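Local coordinates for virulence associated protein VapB (PDB 4CV7) that is a plasmid-encoded, virulence-associated protein of Rhodococcus equi whose molecular function is not established and whose C-terminal part forms an eight-stranded antiparallel beta-barrel, at residues Y24-M29 / S53-L58. Sequence-based numbering, arbitrary orientation. Where two conformers were deposited one is given.
Sequences YGPEDM and SDLQRL
Leu55 lays both of its methyl groups against the ring of Pro26, with CD1 and CD2 of Leu55 each 3.8 Å from CG of Pro26, the puckered corner of the ring. The two side chains meet at a slant, the fork of the leucine straddling a single proline carbon. Setting CG of Leu55 anti to the backbone N (chi1 -174°) carries the fork out from the first turn of helix 55-61 toward the hairpin. CD2 has a second neighbour in Glu27, whose side chain starts beside its backbone N, runs on extended from CG and turns the flat face of its carboxylate to the methyl, which sits over the carboxylate plane, nearly equidistant from CD, OE1 and OE2. There CD of Glu27 lies 3.9 Å from CD2 of Leu55, a van der Waals contact of a charged group with an apolar one.

Pro26 and Glu27 belong to the turn between strands 18-25 and 29-37, closed by a 2.9 Å hydrogen bond from Gly25 N to Met29 O. The left-handed conformations of Glu27 and Asp28 let the chain reverse within the three residues between Gly25 and Met29. Across the contact, Asp54 caps the helix: its OD1 accepts from Arg57 N at 3.1 Å, the N-H reaching it from above the carboxylate plane, while Leu58 N bonds to Asp54 O. The cap probably helps define the first turn, from which Leu55 projects.

Tyr6 and Leu50, from strands 4-14 and 42-52, touch both Pro26 and Leu55, and the hydroxyl of Tyr59, later in the helix, hydrogen-bonds to Pro26 O. The short helix thus packs against a hairpin at one end of the Greek-key barrel. With no hydrogen bond or salt bridge directly joining the two segments and only 120 Å² buried, this small surface contact depends on apolar packing, with the glutamate carboxylate at its margin.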
loop_
_atom_site.group_PDB
_atom_site.type_symbol
_atom_site.label_atom_id
_atom_site.label_comp_id
_atom_site.label_asym_id
_atom_site.label_seq_id
_atom_site.Cartn_x
_atom_site.Cartn_y
_atom_site.Cartn_z
ATOM N N TYR A 24 3.130 -0.852 -7.550
ATOM C CA TYR A 24 3.004 -0.638 -9.002
ATOM C C TYR A 24 1.632 -1.185 -9.386
ATOM O O TYR A 24 1.391 -2.400 -9.302
ATOM C CB TYR A 24 4.169 -1.290 -9.734
ATOM C CG TYR A 24 5.477 -0.712 -9.152
ATOM C CD1 TYR A 24 5.832 0.572 -9.510
ATOM C CD2 TYR A 24 6.247 -1.336 -8.164
ATOM C CE1 TYR A 24 6.926 1.206 -8.976
ATOM C CE2 TYR A 24 7.359 -0.643 -7.599
ATOM C CZ TYR A 24 7.663 0.596 -8.025
ATOM O OH TYR A 24 8.688 1.394 -7.595
ATOM N N GLY A 25 0.721 -0.298 -9.727
ATOM C CA GLY A 25 -0.642 -0.645 -9.976
ATOM C C GLY A 25 -1.017 -0.618 -11.485
ATOM O O GLY A 25 -0.183 -0.256 -12.346
ATOM N N PRO A 26 -2.233 -0.952 -11.798
ATOM C CA PRO A 26 -2.683 -0.947 -13.207
ATOM C C PRO A 26 -2.722 0.441 -13.797
ATOM O O PRO A 26 -2.714 1.485 -13.130
ATOM C CB PRO A 26 -4.090 -1.545 -13.108
ATOM C CG PRO A 26 -4.561 -1.225 -11.711
ATOM C CD PRO A 26 -3.306 -1.428 -10.881
ATOM N N GLU A 27 -2.636 0.478 -15.123
ATOM C CA GLU A 27 -2.614 1.774 -15.834
ATOM C C GLU A 27 -1.313 2.551 -15.528
ATOM O O GLU A 27 -1.264 3.785 -15.582
ATOM C CB GLU A 27 -3.955 2.597 -15.727
ATOM C CG GLU A 27 -5.097 1.653 -16.138
ATOM C CD GLU A 27 -6.513 2.230 -16.184
ATOM O OE1 GLU A 27 -6.693 3.436 -16.010
ATOM O OE2 GLU A 27 -7.461 1.463 -16.543
ATOM N N ASP A 28 -0.231 1.803 -15.215
ATOM C CA ASP A 28 1.112 2.369 -15.125
ATOM C C ASP A 28 1.233 3.378 -13.971
ATOM O O ASP A 28 1.933 4.363 -14.038
ATOM C CB ASP A 28 1.604 2.902 -16.481
ATOM C CG ASP A 28 1.405 1.919 -17.645
ATOM O OD1 ASP A 28 1.348 0.667 -17.461
ATOM O OD2 ASP A 28 1.449 2.417 -18.773
ATOM N N MET A 29 0.500 3.113 -12.880
ATOM C CA MET A 29 0.468 4.054 -11.811
ATOM C C MET A 29 1.330 3.554 -10.635
ATOM O O MET A 29 1.469 2.368 -10.432
ATOM C CB MET A 29 -0.962 4.200 -11.299
ATOM C CG MET A 29 -1.368 5.591 -11.030
ATOM S SD MET A 29 -1.211 6.805 -12.376
ATOM C CE MET A 29 -2.620 6.331 -13.410
ATOM N N SER A 53 -13.588 -0.778 -6.374
ATOM C CA SER A 53 -14.757 -0.519 -7.163
ATOM C C SER A 53 -14.634 0.747 -8.032
ATOM O O SER A 53 -15.505 0.969 -8.887
ATOM C CB SER A 53 -15.966 -0.460 -6.275
ATOM O OG SER A 53 -15.832 0.629 -5.396
ATOM N N ASP A 54 -13.570 1.496 -7.872
ATOM C CA ASP A 54 -13.393 2.709 -8.727
ATOM C C ASP A 54 -11.881 3.091 -8.700
ATOM O O ASP A 54 -11.378 3.801 -7.873
ATOM C CB ASP A 54 -14.235 3.831 -8.164
ATOM C CG ASP A 54 -14.297 5.044 -9.056
ATOM O OD1 ASP A 54 -13.359 5.237 -9.936
ATOM O OD2 ASP A 54 -15.261 5.851 -9.010
ATOM N N LEU A 55 -11.211 2.554 -9.696
ATOM C CA LEU A 55 -9.765 2.729 -9.847
ATOM C C LEU A 55 -9.372 4.186 -9.960
ATOM O O LEU A 55 -8.444 4.632 -9.307
ATOM C CB LEU A 55 -9.296 1.852 -11.041
ATOM C CG LEU A 55 -7.746 1.860 -11.190
ATOM C CD1 LEU A 55 -7.037 1.123 -10.074
ATOM C CD2 LEU A 55 -7.329 1.275 -12.534
ATOM N N GLN A 56 -10.094 4.921 -10.801
ATOM C CA GLN A 56 -9.752 6.294 -10.973
ATOM C C GLN A 56 -9.926 7.098 -9.698
ATOM O O GLN A 56 -9.093 7.923 -9.396
ATOM C CB GLN A 56 -10.544 6.909 -12.123
ATOM C CG GLN A 56 -10.256 8.311 -12.515
ATOM C CD GLN A 56 -10.880 9.390 -11.659
ATOM O OE1 GLN A 56 -11.909 9.160 -10.993
ATOM N NE2 GLN A 56 -10.365 10.651 -11.805
ATOM N N ARG A 57 -10.948 6.799 -8.911
ATOM C CA ARG A 57 -11.161 7.469 -7.644
ATOM C C ARG A 57 -10.027 7.108 -6.653
ATOM O O ARG A 57 -9.589 7.967 -5.859
ATOM C CB ARG A 57 -12.528 7.142 -7.103
ATOM C CG ARG A 57 -12.877 7.934 -5.847
ATOM C CD ARG A 57 -14.235 7.597 -5.364
ATOM N NE ARG A 57 -14.663 8.461 -4.294
ATOM C CZ ARG A 57 -15.908 8.580 -3.881
ATOM N NH1 ARG A 57 -16.865 7.969 -4.472
ATOM N NH2 ARG A 57 -16.122 9.479 -2.911
ATOM N N LEU A 58 -9.611 5.830 -6.668
ATOM C CA LEU A 58 -8.518 5.398 -5.819
ATOM C C LEU A 58 -7.287 6.251 -6.114
ATOM O O LEU A 58 -6.652 6.830 -5.230
ATOM C CB LEU A 58 -8.230 3.938 -6.038
ATOM C CG LEU A 58 -6.938 3.400 -5.373
ATOM C CD1 LEU A 58 -7.134 3.212 -3.884
ATOM C CD2 LEU A 58 -6.597 2.067 -6.052
#